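Local structure of carbon monoxide oxidation system transcription regulator CooA-1 (Carboxydothermus hydrogenoformans, 6CPB) at residues Glu26-Lys31 with Asp88-Tyr93. The protein is a haem-binding carbon monoxide sensor that probably acts as a DNA-binding transcription factor; this chain is its haem domain. Numbering follows the deposited sequence.
Sequences EQRYSK and DTTILY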
ATOM      1  N   GLU A  26      -6.557  -7.760 -21.806  1.00 13.44           N
ATOM      2  CA  GLU A  26      -7.701  -8.281 -21.073  1.00 12.24           C
ATOM      3  C   GLU A  26      -7.562  -9.785 -20.907  1.00 12.00           C
ATOM      4  O   GLU A  26      -7.001 -10.462 -21.767  1.00 12.98           O
ATOM      5  CB  GLU A  26      -8.965  -7.967 -21.859  1.00 15.84           C
ATOM      6  CG  GLU A  26     -10.275  -8.092 -21.150  1.00 20.42           C
ATOM      7  CD  GLU A  26     -11.352  -7.272 -21.863  1.00 25.43           C
ATOM      8  OE1 GLU A  26     -11.116  -6.863 -23.018  1.00 28.08           O
ATOM      9  OE2 GLU A  26     -12.417  -7.026 -21.281  1.00 31.81           O
ATOM     10  N   GLN A  27      -8.083 -10.309 -19.798  1.00 10.97           N
ATOM     11  CA  GLN A  27      -8.098 -11.753 -19.584  1.00 10.68           C
ATOM     12  C   GLN A  27      -9.305 -12.097 -18.729  1.00 10.47           C
ATOM     13  O   GLN A  27      -9.676 -11.337 -17.832  1.00 11.11           O
ATOM     14  CB  GLN A  27      -6.791 -12.206 -18.929  1.00 11.87           C
ATOM     15  CG  GLN A  27      -6.600 -13.715 -18.930  1.00 11.70           C
ATOM     16  CD  GLN A  27      -5.149 -14.116 -18.744  1.00 12.35           C
ATOM     17  OE1 GLN A  27      -4.230 -13.318 -18.937  1.00 14.59           O
ATOM     18  NE2 GLN A  27      -4.929 -15.366 -18.393  1.00 11.67           N
ATOM     19  N   ARG A  28      -9.901 -13.251 -19.023  1.00 10.85           N
ATOM     20  CA  ARG A  28     -11.073 -13.749 -18.326  1.00 11.11           C
ATOM     21  C   ARG A  28     -10.723 -14.971 -17.487  1.00 11.13           C
ATOM     22  O   ARG A  28      -9.868 -15.781 -17.862  1.00 11.99           O
ATOM     23  CB  ARG A  28     -12.147 -14.149 -19.336  1.00 13.33           C
ATOM     24  CG  ARG A  28     -12.755 -12.989 -20.076  1.00 15.55           C
ATOM     25  CD  ARG A  28     -13.541 -13.422 -21.302  1.00 16.91           C
ATOM     26  NE  ARG A  28     -14.695 -14.268 -21.005  1.00 19.43           N
ATOM     27  CZ  ARG A  28     -15.909 -13.829 -20.688  1.00 22.74           C
ATOM     28  NH1 ARG A  28     -16.149 -12.532 -20.576  1.00 23.26           N
ATOM     29  NH2 ARG A  28     -16.887 -14.698 -20.467  1.00 24.66           N
ATOM     30  N   TYR A  29     -11.430 -15.101 -16.364  1.00 10.96           N
ATOM     31  CA  TYR A  29     -11.219 -16.173 -15.401  1.00 11.57           C
ATOM     32  C   TYR A  29     -12.559 -16.681 -14.914  1.00 12.28           C
ATOM     33  O   TYR A  29     -13.477 -15.903 -14.661  1.00 14.47           O
ATOM     34  CB  TYR A  29     -10.419 -15.675 -14.185  1.00 11.90           C
ATOM     35  CG  TYR A  29      -9.103 -15.075 -14.583  1.00 10.94           C
ATOM     36  CD1 TYR A  29      -9.013 -13.726 -14.902  1.00 10.53           C
ATOM     37  CD2 TYR A  29      -7.969 -15.860 -14.702  1.00 11.07           C
ATOM     38  CE1 TYR A  29      -7.826 -13.175 -15.299  1.00 10.85           C
ATOM     39  CE2 TYR A  29      -6.765 -15.320 -15.111  1.00 11.12           C
ATOM     40  CZ  TYR A  29      -6.706 -13.973 -15.396  1.00 10.23           C
ATOM     41  OH  TYR A  29      -5.537 -13.378 -15.800  1.00 11.49           O
ATOM     42  N   SER A  30     -12.651 -17.982 -14.748  1.00 13.61           N
ATOM     43  CA  SER A  30     -13.833 -18.560 -14.139  1.00 14.99           C
ATOM     44  C   SER A  30     -13.685 -18.613 -12.625  1.00 14.34           C
ATOM     45  O   SER A  30     -12.593 -18.526 -12.068  1.00 13.48           O
ATOM     46  CB  SER A  30     -14.058 -19.961 -14.678  1.00 20.09           C
ATOM     47  OG  SER A  30     -12.923 -20.777 -14.467  1.00 27.98           O
ATOM     48  N   LYS A  31     -14.817 -18.787 -11.958  1.00 15.40           N
ATOM     49  CA  LYS A  31     -14.823 -18.865 -10.509  1.00 16.00           C
ATOM     50  C   LYS A  31     -13.815 -19.904 -10.023  1.00 15.43           C
ATOM     51  O   LYS A  31     -13.750 -21.020 -10.544  1.00 16.14           O
ATOM     52  CB  LYS A  31     -16.232 -19.219 -10.050  1.00 19.66           C
ATOM     53  CG  LYS A  31     -16.380 -19.276  -8.561  1.00 20.75           C
ATOM     54  CD  LYS A  31     -17.829 -19.459  -8.160  1.00 25.30           C
ATOM     55  CE  LYS A  31     -17.975 -19.510  -6.657  1.00 29.83           C
ATOM     56  NZ  LYS A  31     -19.407 -19.567  -6.248  1.00 32.82           N
ATOM     57  N   ASP A  88     -16.862 -15.409 -11.883  1.00 12.81           N
ATOM     58  CA  ASP A  88     -16.338 -15.100 -13.206  1.00 13.29           C
ATOM     59  C   ASP A  88     -15.853 -13.652 -13.220  1.00 11.94           C
ATOM     60  O   ASP A  88     -16.564 -12.739 -12.793  1.00 12.93           O
ATOM     61  CB  ASP A  88     -17.420 -15.306 -14.261  1.00 15.80           C
ATOM     62  CG  ASP A  88     -17.778 -16.771 -14.468  1.00 17.91           C
ATOM     63  OD1 ASP A  88     -17.105 -17.660 -13.894  1.00 20.78           O
ATOM     64  OD2 ASP A  88     -18.755 -17.029 -15.197  1.00 23.06           O
ATOM     65  N   THR A  89     -14.631 -13.449 -13.711  1.00 11.48           N
ATOM     66  CA  THR A  89     -13.925 -12.180 -13.577  1.00 10.62           C
ATOM     67  C   THR A  89     -13.218 -11.830 -14.880  1.00 10.83           C
ATOM     68  O   THR A  89     -12.668 -12.709 -15.550  1.00 11.95           O
ATOM     69  CB  THR A  89     -12.911 -12.304 -12.429  1.00 10.83           C
ATOM     70  OG1 THR A  89     -13.605 -12.407 -11.190  1.00 11.62           O
ATOM     71  CG2 THR A  89     -11.966 -11.122 -12.344  1.00 11.63           C
ATOM     72  N   THR A  90     -13.225 -10.544 -15.223  1.00 10.50           N
ATOM     73  CA  THR A  90     -12.388 -10.007 -16.288  1.00 10.38           C
ATOM     74  C   THR A  90     -11.454  -8.978 -15.689  1.00 10.32           C
ATOM     75  O   THR A  90     -11.882  -8.132 -14.904  1.00 11.26           O
ATOM     76  CB  THR A  90     -13.243  -9.351 -17.379  1.00 11.90           C
ATOM     77  OG1 THR A  90     -14.078 -10.348 -17.974  1.00 13.87           O
ATOM     78  CG2 THR A  90     -12.386  -8.726 -18.470  1.00 13.65           C
ATOM     79  N   ILE A  91     -10.187  -9.048 -16.083  1.00 10.31           N
ATOM     80  CA  ILE A  91      -9.194  -8.060 -15.679  1.00 10.10           C
ATOM     81  C   ILE A  91      -8.618  -7.364 -16.902  1.00 10.17           C
ATOM     82  O   ILE A  91      -8.630  -7.887 -18.019  1.00 11.27           O
ATOM     83  CB  ILE A  91      -8.047  -8.636 -14.838  1.00 11.23           C
ATOM     84  CG1 ILE A  91      -7.081  -9.447 -15.708  1.00 12.19           C
ATOM     85  CG2 ILE A  91      -8.594  -9.425 -13.655  1.00 11.63           C
ATOM     86  CD1 ILE A  91      -5.902 -10.038 -14.944  1.00 12.88           C
ATOM     87  N   LEU A  92      -8.094  -6.165 -16.652  1.00 10.24           N
ATOM     88  CA  LEU A  92      -7.213  -5.446 -17.564  1.00 10.38           C
ATOM     89  C   LEU A  92      -5.842  -5.398 -16.907  1.00 10.74           C
ATOM     90  O   LEU A  92      -5.747  -5.096 -15.717  1.00 12.93           O
ATOM     91  CB  LEU A  92      -7.723  -4.017 -17.790  1.00 11.46           C
ATOM     92  CG  LEU A  92      -9.057  -3.907 -18.525  1.00 15.15           C
ATOM     93  CD1 LEU A  92      -9.444  -2.443 -18.662  1.00 18.68           C
ATOM     94  CD2 LEU A  92      -9.003  -4.576 -19.899  1.00 19.30           C
ATOM     95  N   TYR A  93      -4.776  -5.674 -17.666  1.00 10.78           N
ATOM     96  CA  TYR A  93      -3.439  -5.652 -17.079  1.00 10.88           C
ATOM     97  C   TYR A  93      -2.418  -5.012 -18.010  1.00 11.34           C
ATOM     98  O   TYR A  93      -2.567  -5.020 -19.232  1.00 12.24           O
ATOM     99  CB  TYR A  93      -2.960  -7.055 -16.661  1.00 11.89           C
ATOM    100  CG  TYR A  93      -2.792  -8.040 -17.793  1.00 11.64           C
ATOM    101  CD1 TYR A  93      -3.854  -8.807 -18.218  1.00 12.92           C
ATOM    102  CD2 TYR A  93      -1.568  -8.221 -18.419  1.00 13.39           C
ATOM    103  CE1 TYR A  93      -3.717  -9.722 -19.230  1.00 14.83           C
ATOM    104  CE2 TYR A  93      -1.415  -9.149 -19.432  1.00 14.36           C
ATOM    105  CZ  TYR A  93      -2.501  -9.882 -19.838  1.00 14.71           C
ATOM    106  OH  TYR A  93      -2.385 -10.806 -20.846  1.00 16.94           O
TER
HETATM  107  O   HOH W   1     -14.761 -10.181 -20.668  1.00 27.56           O
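Asp88 opens residues 88-93 with its carboxylate swung to the turn that ends the partner strand: OD1 accepts Lys31 N at 3.2 Å, met nearly along the C-O axis. Thr89 forms a hydrogen-bonded antiparallel pair with Tyr29, the bond from Tyr29 N to Thr89 O being 2.8 Å, while its hydroxyl is held by Glu87 O and Arg52 N. Thr90, in a non-hydrogen-bonded pair with Arg28, splits its branches: CG2 lies 3.3 Å from Glu26 OE2, a carboxylate oxygen salt-bridged to Lys49, and OG1 is hydrogen-bonded to a water that accepts from Arg28 NH1 at 2.7 Å, in the guanidinium plane. Ile91 exchanges two backbone bonds with Gln27; the one from Ile91 N to Gln27 O is nearly straight (170°). The CG1 of Ile91 sits between its own backbone N and carbonyl carbon (chi1 74°) and meets the edge of the Tyr29 ring, with CD1 3.7 Å from Tyr29 CE1. An alanine in place of Tyr29 would probably leave this flank of Ile91 and the contact with Leu35 less well packed. Leu92 lays CD2 alongside the aliphatic part of Glu26, and Tyr93 crosses Gln27 obliquely, CE1 3.6 Å from OE1. Strand 25-29, outermost within this chain in its sheet of the cyclic nucleotide-binding-type beta roll, is thus held mainly by main-chain bonds; Tyr29-Ile91 adds apolar packing on one face, while the other combines Leu92 with a salt-bridged carboxylate and a water bridge.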